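Local coordinates for protein aromatic amino acid aminotransferase I (Candida albicans WO-1, PDB 6HNU) that probably transfers the amino group of aromatic amino acids to 2-oxoglutarate, using pyridoxal 5'-phosphate as cofactor, at residues B[370-384]-B[388-402]. Residues are numbered along the deposited sequence; the frame is centred on the assembly and turned at random.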
ATOM      1  N   ALA B 370      11.931   7.338 -32.785  1.00 26.34           N
ATOM      2  CA  ALA B 370      13.088   7.590 -31.898  1.00 25.33           C
ATOM      3  C   ALA B 370      14.375   7.119 -32.567  1.00 23.72           C
ATOM      4  O   ALA B 370      15.301   7.936 -32.663  1.00 27.30           O
ATOM      5  CB  ALA B 370      12.893   6.915 -30.566  1.00 25.99           C
ATOM      6  N   ILE B 371      14.443   5.866 -32.984  1.00 23.61           N
ATOM      7  CA  ILE B 371      15.688   5.223 -33.468  1.00 26.08           C
ATOM      8  C   ILE B 371      16.053   5.757 -34.861  1.00 29.43           C
ATOM      9  O   ILE B 371      17.268   5.927 -35.136  1.00 27.58           O
ATOM     10  CB  ILE B 371      15.550   3.705 -33.448  1.00 26.78           C
ATOM     11  CG1 ILE B 371      15.273   3.207 -32.023  1.00 25.42           C
ATOM     12  CG2 ILE B 371      16.773   3.038 -34.065  1.00 27.46           C
ATOM     13  CD1 ILE B 371      16.290   3.660 -30.977  1.00 26.12           C
ATOM     14  N   ASP B 372      15.068   5.992 -35.721  1.00 28.86           N
ATOM     15  CA  ASP B 372      15.304   6.727 -36.998  1.00 29.05           C
ATOM     16  C   ASP B 372      15.970   8.081 -36.693  1.00 30.33           C
ATOM     17  O   ASP B 372      16.898   8.471 -37.423  1.00 31.27           O
ATOM     18  CB  ASP B 372      13.990   6.947 -37.752  1.00 26.08           C
ATOM     19  CG  ASP B 372      13.418   5.715 -38.419  1.00 24.24           C
ATOM     20  OD1 ASP B 372      14.095   4.675 -38.430  1.00 26.94           O
ATOM     21  OD2 ASP B 372      12.282   5.819 -38.925  1.00 27.55           O
ATOM     22  N   ALA B 373      15.512   8.799 -35.674  1.00 28.51           N
ATOM     23  CA  ALA B 373      16.086  10.107 -35.322  1.00 31.18           C
ATOM     24  C   ALA B 373      17.512   9.905 -34.765  1.00 35.19           C
ATOM     25  O   ALA B 373      18.426  10.640 -35.214  1.00 36.20           O
ATOM     26  CB  ALA B 373      15.147  10.876 -34.432  1.00 27.53           C
ATOM     27  N   LEU B 374      17.759   8.900 -33.914  1.00 32.80           N
ATOM     28  CA  LEU B 374      19.140   8.607 -33.426  1.00 33.15           C
ATOM     29  C   LEU B 374      20.053   8.378 -34.643  1.00 36.20           C
ATOM     30  O   LEU B 374      21.180   8.927 -34.682  1.00 31.71           O
ATOM     31  CB  LEU B 374      19.166   7.370 -32.524  1.00 32.49           C
ATOM     32  CG  LEU B 374      18.577   7.510 -31.122  1.00 32.89           C
ATOM     33  CD1 LEU B 374      18.911   6.255 -30.321  1.00 31.38           C
ATOM     34  CD2 LEU B 374      19.066   8.768 -30.396  1.00 34.71           C
ATOM     35  N   ASP B 375      19.609   7.551 -35.585  1.00 32.94           N
ATOM     36  CA  ASP B 375      20.432   7.129 -36.751  1.00 35.16           C
ATOM     37  C   ASP B 375      20.830   8.372 -37.565  1.00 34.40           C
ATOM     38  O   ASP B 375      22.001   8.468 -38.022  1.00 36.31           O
ATOM     39  CB  ASP B 375      19.655   6.136 -37.609  1.00 35.24           C
ATOM     40  CG  ASP B 375      20.418   5.643 -38.813  1.00 40.76           C
ATOM     41  OD1 ASP B 375      21.598   5.251 -38.654  1.00 42.92           O
ATOM     42  OD2 ASP B 375      19.809   5.640 -39.894  1.00 53.81           O
ATOM     43  N   GLN B 376      19.891   9.290 -37.702  1.00 32.06           N
ATOM     44  CA  GLN B 376      20.001  10.490 -38.550  1.00 35.23           C
ATOM     45  C   GLN B 376      20.910  11.524 -37.882  1.00 40.28           C
ATOM     46  O   GLN B 376      21.725  12.123 -38.603  1.00 36.84           O
ATOM     47  CB  GLN B 376      18.596  11.046 -38.729  1.00 36.63           C
ATOM     48  CG  GLN B 376      18.459  12.165 -39.737  1.00 43.91           C
ATOM     49  CD  GLN B 376      17.032  12.655 -39.741  1.00 51.61           C
ATOM     50  OE1 GLN B 376      16.773  13.856 -39.800  1.00 59.06           O
ATOM     51  NE2 GLN B 376      16.086  11.726 -39.655  1.00 51.40           N
ATOM     52  N   PHE B 377      20.734  11.771 -36.579  1.00 34.67           N
ATOM     53  CA  PHE B 377      21.171  13.028 -35.930  1.00 34.10           C
ATOM     54  C   PHE B 377      22.419  12.836 -35.076  1.00 32.94           C
ATOM     55  O   PHE B 377      23.127  13.835 -34.856  1.00 32.88           O
ATOM     56  CB  PHE B 377      20.033  13.619 -35.110  1.00 36.76           C
ATOM     57  CG  PHE B 377      18.950  14.248 -35.938  1.00 40.13           C
ATOM     58  CD1 PHE B 377      19.247  15.272 -36.824  1.00 45.37           C
ATOM     59  CD2 PHE B 377      17.633  13.833 -35.819  1.00 43.48           C
ATOM     60  CE1 PHE B 377      18.244  15.870 -37.577  1.00 47.93           C
ATOM     61  CE2 PHE B 377      16.639  14.413 -36.592  1.00 45.31           C
ATOM     62  CZ  PHE B 377      16.943  15.442 -37.459  1.00 45.96           C
ATOM     63  N   VAL B 378      22.706  11.623 -34.622  1.00 32.10           N
ATOM     64  CA  VAL B 378      23.796  11.404 -33.641  1.00 31.67           C
ATOM     65  C   VAL B 378      25.041  10.973 -34.390  1.00 33.61           C
ATOM     66  O   VAL B 378      25.032   9.961 -35.087  1.00 30.87           O
ATOM     67  CB  VAL B 378      23.431  10.397 -32.537  1.00 32.44           C
ATOM     68  CG1 VAL B 378      24.577  10.269 -31.557  1.00 31.25           C
ATOM     69  CG2 VAL B 378      22.161  10.794 -31.804  1.00 33.49           C
ATOM     70  N   PRO B 379      26.161  11.722 -34.246  1.00 33.69           N
ATOM     71  CA  PRO B 379      27.405  11.358 -34.909  1.00 32.78           C
ATOM     72  C   PRO B 379      27.939   9.972 -34.559  1.00 34.05           C
ATOM     73  O   PRO B 379      28.208   9.693 -33.411  1.00 35.43           O
ATOM     74  CB  PRO B 379      28.430  12.427 -34.483  1.00 35.83           C
ATOM     75  CG  PRO B 379      27.742  13.262 -33.422  1.00 34.19           C
ATOM     76  CD  PRO B 379      26.252  12.990 -33.519  1.00 34.16           C
ATOM     77  N   LYS B 380      28.201   9.176 -35.599  1.00 31.70           N
ATOM     78  CA  LYS B 380      28.491   7.730 -35.489  1.00 31.94           C
ATOM     79  C   LYS B 380      29.945   7.459 -35.112  1.00 28.99           C
ATOM     80  O   LYS B 380      30.191   6.348 -34.563  1.00 32.21           O
ATOM     81  CB  LYS B 380      28.095   7.061 -36.798  1.00 34.47           C
ATOM     82  CG  LYS B 380      26.635   7.261 -37.177  1.00 35.47           C
ATOM     83  CD  LYS B 380      26.260   6.583 -38.477  1.00 36.95           C
ATOM     84  CE  LYS B 380      24.807   6.801 -38.838  1.00 37.61           C
ATOM     85  NZ  LYS B 380      23.934   6.074 -37.885  1.00 35.14           N
ATOM     86  N   GLU B 381      30.862   8.410 -35.355  1.00 30.66           N
ATOM     87  CA  GLU B 381      32.312   8.226 -35.058  1.00 32.31           C
ATOM     88  C   GLU B 381      32.501   8.003 -33.563  1.00 27.49           C
ATOM     89  O   GLU B 381      33.525   7.424 -33.208  1.00 26.16           O
ATOM     90  CB  GLU B 381      33.218   9.421 -35.389  1.00 37.26           C
ATOM     91  CG  GLU B 381      33.047   9.989 -36.775  1.00 44.12           C
ATOM     92  CD  GLU B 381      31.801  10.835 -36.939  1.00 48.30           C
ATOM     93  OE1 GLU B 381      31.913  11.987 -37.428  1.00 55.68           O
ATOM     94  OE2 GLU B 381      30.709  10.332 -36.593  1.00 55.65           O
ATOM     95  N   VAL B 382      31.601   8.519 -32.717  1.00 29.51           N
ATOM     96  CA  VAL B 382      31.797   8.458 -31.233  1.00 28.01           C
ATOM     97  C   VAL B 382      30.576   7.845 -30.522  1.00 31.20           C
ATOM     98  O   VAL B 382      30.537   7.910 -29.264  1.00 26.81           O
ATOM     99  CB  VAL B 382      32.124   9.837 -30.646  1.00 26.80           C
ATOM    100  CG1 VAL B 382      33.447  10.365 -31.163  1.00 29.14           C
ATOM    101  CG2 VAL B 382      31.021  10.842 -30.879  1.00 24.08           C
ATOM    102  N   SER B 383      29.619   7.283 -31.269  1.00 27.97           N
ATOM    103  CA  SER B 383      28.318   6.840 -30.707  1.00 27.70           C
ATOM    104  C   SER B 383      27.947   5.461 -31.242  1.00 31.20           C
ATOM    105  O   SER B 383      28.460   5.052 -32.306  1.00 28.05           O
ATOM    106  CB  SER B 383      27.255   7.840 -30.948  1.00 26.79           C
ATOM    107  OG  SER B 383      26.696   7.676 -32.239  1.00 29.55           O
ATOM    108  N   SER B 384      27.120   4.744 -30.473  1.00 31.33           N
ATOM    109  CA  SER B 384      26.404   3.525 -30.919  1.00 28.19           C
ATOM    110  C   SER B 384      25.029   3.474 -30.257  1.00 30.75           C
ATOM    111  O   SER B 384      24.783   4.236 -29.277  1.00 23.39           O
ATOM    112  CB  SER B 384      27.179   2.310 -30.626  1.00 30.38           C
ATOM    113  OG  SER B 384      27.439   2.219 -29.250  1.00 35.75           O
ATOM    114  N   PRO B 388      15.694  -0.877 -29.218  1.00 22.54           N
ATOM    115  CA  PRO B 388      14.962  -1.769 -28.318  1.00 22.91           C
ATOM    116  C   PRO B 388      13.918  -2.630 -29.054  1.00 21.44           C
ATOM    117  O   PRO B 388      13.325  -2.168 -30.006  1.00 21.40           O
ATOM    118  CB  PRO B 388      14.208  -0.833 -27.356  1.00 22.61           C
ATOM    119  CG  PRO B 388      14.841   0.523 -27.536  1.00 24.49           C
ATOM    120  CD  PRO B 388      15.452   0.528 -28.921  1.00 20.68           C
ATOM    121  N   VAL B 389      13.748  -3.861 -28.591  1.00 21.51           N
ATOM    122  CA  VAL B 389      12.624  -4.776 -28.967  1.00 21.59           C
ATOM    123  C   VAL B 389      11.465  -4.667 -27.964  1.00 21.26           C
ATOM    124  O   VAL B 389      10.395  -5.236 -28.267  1.00 20.94           O
ATOM    125  CB  VAL B 389      13.095  -6.230 -29.056  1.00 25.05           C
ATOM    126  CG1 VAL B 389      14.249  -6.400 -30.052  1.00 29.96           C
ATOM    127  CG2 VAL B 389      13.452  -6.795 -27.692  1.00 25.57           C
ATOM    128  N   ALA B 390      11.640  -3.990 -26.818  1.00 19.37           N
ATOM    129  CA  ALA B 390      10.567  -3.830 -25.806  1.00 19.64           C
ATOM    130  C   ALA B 390      10.835  -2.617 -24.929  1.00 20.05           C
ATOM    131  O   ALA B 390      11.984  -2.218 -24.782  1.00 21.28           O
ATOM    132  CB  ALA B 390      10.444  -5.083 -24.970  1.00 18.25           C
ATOM    133  N   GLY B 391       9.790  -2.031 -24.391  1.00 19.26           N
ATOM    134  CA  GLY B 391       9.917  -1.010 -23.342  1.00 19.79           C
ATOM    135  C   GLY B 391       9.706   0.403 -23.836  1.00 18.55           C
ATOM    136  O   GLY B 391       9.305   0.603 -25.017  1.00 17.48           O
ATOM    137  N   MET B 392       9.929   1.367 -22.938  1.00 18.86           N
ATOM    138  CA  MET B 392       9.691   2.796 -23.204  1.00 19.48           C
ATOM    139  C   MET B 392      11.025   3.533 -23.360  1.00 18.95           C
ATOM    140  O   MET B 392      10.986   4.710 -23.705  1.00 21.19           O
ATOM    141  CB  MET B 392       8.825   3.445 -22.122  1.00 22.09           C
ATOM    142  CG  MET B 392       9.373   3.347 -20.720  1.00 22.63           C
ATOM    143  SD  MET B 392       8.370   4.290 -19.584  1.00 24.31           S
ATOM    144  CE  MET B 392       6.720   3.738 -19.999  1.00 24.16           C
ATOM    145  N   PHE B 393      12.142   2.853 -23.200  1.00 17.91           N
ATOM    146  CA  PHE B 393      13.469   3.518 -23.139  1.00 19.12           C
ATOM    147  C   PHE B 393      14.336   3.161 -24.332  1.00 20.54           C
ATOM    148  O   PHE B 393      14.320   2.032 -24.849  1.00 22.49           O
ATOM    149  CB  PHE B 393      14.199   3.118 -21.862  1.00 17.96           C
ATOM    150  CG  PHE B 393      13.436   3.488 -20.616  1.00 17.69           C
ATOM    151  CD1 PHE B 393      13.165   4.811 -20.321  1.00 18.09           C
ATOM    152  CD2 PHE B 393      13.044   2.504 -19.710  1.00 18.14           C
ATOM    153  CE1 PHE B 393      12.501   5.153 -19.147  1.00 18.47           C
ATOM    154  CE2 PHE B 393      12.378   2.854 -18.548  1.00 17.88           C
ATOM    155  CZ  PHE B 393      12.080   4.166 -18.286  1.00 18.44           C
ATOM    156  N   PHE B 394      15.128   4.148 -24.744  1.00 22.86           N
ATOM    157  CA  PHE B 394      16.222   3.982 -25.723  1.00 20.78           C
ATOM    158  C   PHE B 394      17.510   4.473 -25.057  1.00 20.20           C
ATOM    159  O   PHE B 394      17.435   5.236 -24.111  1.00 18.48           O
ATOM    160  CB  PHE B 394      15.913   4.761 -27.009  1.00 22.76           C
ATOM    161  CG  PHE B 394      15.855   6.257 -26.900  1.00 23.14           C
ATOM    162  CD1 PHE B 394      17.000   7.020 -27.078  1.00 24.94           C
ATOM    163  CD2 PHE B 394      14.669   6.908 -26.621  1.00 24.73           C
ATOM    164  CE1 PHE B 394      16.938   8.394 -26.972  1.00 25.31           C
ATOM    165  CE2 PHE B 394      14.613   8.285 -26.518  1.00 27.18           C
ATOM    166  CZ  PHE B 394      15.756   9.030 -26.690  1.00 26.05           C
ATOM    167  N   THR B 395      18.646   3.966 -25.483  1.00 19.77           N
ATOM    168  CA  THR B 395      19.952   4.482 -25.011  1.00 21.82           C
ATOM    169  C   THR B 395      20.843   4.877 -26.189  1.00 24.71           C
ATOM    170  O   THR B 395      20.758   4.255 -27.273  1.00 22.30           O
ATOM    171  CB  THR B 395      20.631   3.502 -24.069  1.00 20.71           C
ATOM    172  OG1 THR B 395      20.811   2.252 -24.741  1.00 21.77           O
ATOM    173  CG2 THR B 395      19.829   3.371 -22.797  1.00 20.52           C
ATOM    174  N   VAL B 396      21.655   5.914 -25.949  1.00 23.57           N
ATOM    175  CA  VAL B 396      22.790   6.273 -26.832  1.00 22.97           C
ATOM    176  C   VAL B 396      24.072   6.048 -26.044  1.00 21.54           C
ATOM    177  O   VAL B 396      24.171   6.626 -24.972  1.00 23.23           O
ATOM    178  CB  VAL B 396      22.675   7.723 -27.286  1.00 25.09           C
ATOM    179  CG1 VAL B 396      23.832   8.076 -28.202  1.00 26.82           C
ATOM    180  CG2 VAL B 396      21.344   7.983 -27.951  1.00 28.11           C
ATOM    181  N   THR B 397      24.977   5.225 -26.553  1.00 21.58           N
ATOM    182  CA  THR B 397      26.310   4.939 -25.966  1.00 22.78           C
ATOM    183  C   THR B 397      27.328   5.873 -26.651  1.00 25.32           C
ATOM    184  O   THR B 397      27.183   6.131 -27.890  1.00 24.44           O
ATOM    185  CB  THR B 397      26.598   3.445 -26.061  1.00 23.02           C
ATOM    186  OG1 THR B 397      25.689   2.770 -25.192  1.00 21.33           O
ATOM    187  CG2 THR B 397      28.008   3.042 -25.674  1.00 23.26           C
ATOM    188  N   LEU B 398      28.258   6.448 -25.878  1.00 25.52           N
ATOM    189  CA  LEU B 398      29.317   7.365 -26.399  1.00 23.17           C
ATOM    190  C   LEU B 398      30.674   6.854 -25.919  1.00 23.07           C
ATOM    191  O   LEU B 398      30.752   6.319 -24.823  1.00 20.11           O
ATOM    192  CB  LEU B 398      29.069   8.814 -25.944  1.00 23.47           C
ATOM    193  CG  LEU B 398      27.712   9.446 -26.249  1.00 24.50           C
ATOM    194  CD1 LEU B 398      27.576  10.814 -25.591  1.00 26.31           C
ATOM    195  CD2 LEU B 398      27.464   9.584 -27.745  1.00 26.99           C
ATOM    196  N   ASP B 399      31.712   6.968 -26.757  1.00 23.59           N
ATOM    197  CA  ASP B 399      33.101   6.588 -26.403  1.00 24.58           C
ATOM    198  C   ASP B 399      33.714   7.828 -25.747  1.00 24.00           C
ATOM    199  O   ASP B 399      34.030   8.800 -26.481  1.00 21.90           O
ATOM    200  CB  ASP B 399      33.904   6.087 -27.615  1.00 25.93           C
ATOM    201  CG  ASP B 399      35.316   5.685 -27.238  1.00 28.61           C
ATOM    202  OD1 ASP B 399      35.736   5.994 -26.087  1.00 27.05           O
ATOM    203  OD2 ASP B 399      35.992   5.075 -28.078  1.00 28.72           O
ATOM    204  N   ALA B 400      33.711   7.893 -24.412  1.00 25.76           N
ATOM    205  CA  ALA B 400      34.127   9.134 -23.718  1.00 22.81           C
ATOM    206  C   ALA B 400      35.606   9.391 -24.032  1.00 23.93           C
ATOM    207  O   ALA B 400      36.012  10.572 -23.987  1.00 22.13           O
ATOM    208  CB  ALA B 400      33.891   9.033 -22.242  1.00 23.68           C
ATOM    209  N   SER B 401      36.358   8.327 -24.339  1.00 25.41           N
ATOM    210  CA  SER B 401      37.818   8.374 -24.613  1.00 26.65           C
ATOM    211  C   SER B 401      38.096   9.205 -25.873  1.00 27.79           C
ATOM    212  O   SER B 401      39.254   9.603 -26.038  1.00 28.30           O
ATOM    213  CB  SER B 401      38.410   6.985 -24.666  1.00 27.57           C
ATOM    214  OG  SER B 401      38.266   6.402 -25.950  1.00 29.11           O
ATOM    215  N   LYS B 402      37.083   9.553 -26.669  1.00 26.15           N
ATOM    216  CA  LYS B 402      37.220  10.360 -27.915  1.00 27.17           C
ATOM    217  C   LYS B 402      36.900  11.834 -27.681  1.00 24.29           C
ATOM    218  O   LYS B 402      37.032  12.629 -28.619  1.00 23.50           O
ATOM    219  CB  LYS B 402      36.327   9.767 -29.006  1.00 31.20           C
ATOM    220  CG  LYS B 402      36.874   8.420 -29.460  1.00 36.05           C
ATOM    221  CD  LYS B 402      36.233   7.787 -30.646  1.00 39.30           C
ATOM    222  CE  LYS B 402      37.176   6.759 -31.232  1.00 42.35           C
ATOM    223  NZ  LYS B 402      36.662   6.233 -32.515  1.00 42.24           N
TER
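S384 and T397 face each other as the antiparallel hydrogen-bonded pair of a beta hairpin, each backbone N giving its hydrogen to the other's O at 2.9 Å. One step outward, the N of D399 donates to the O of V382, also at 2.9 Å and nearly straight (159° at the hydrogen). Between these rungs lies the non-hydrogen-bonded pair S383–L398, where the CA of S383 and the O of T397 come within 3.1 Å in a CA-H...O contact. The hairpin illustrates how, as in other fold-type I aminotransferases, the C-terminal part of the small domain is built: the short strand 383-384 edges an antiparallel sheet whose next strand, 393-399, is bonded in turn to 459-465, while the end of the long helix 334-377 packs beside it.

The side chains of S383 and S384 leave on opposite faces. S384 OG, set between its own backbone N and carbonyl carbon (chi1 58°), lies against CB and CG2 of T397; S383 OG turns back into its own segment to the O of P379, from above that carbonyl's plane, while its CB rests on CD2 of L398. Past the rungs, V382 CG1 packs across the aliphatic part of K402, 3.6 Å from its CB, and the extended lysine chain carries NZ to a weak bond with the O of E381.

Farther back, helix 370-377 runs almost parallel to strand 393-399 (14°). Both methyls of L374 meet V396 and the F394 ring, and helix 471-489 adds L478 against F394 and L474 against A370. I371 CD1 reaches CD of the P388 ring at 3.8 Å. The closest pair of side-chain carbons is L374 CD2 with V396 CG2, 3.4 Å apart, tighter than usual van der Waals contact.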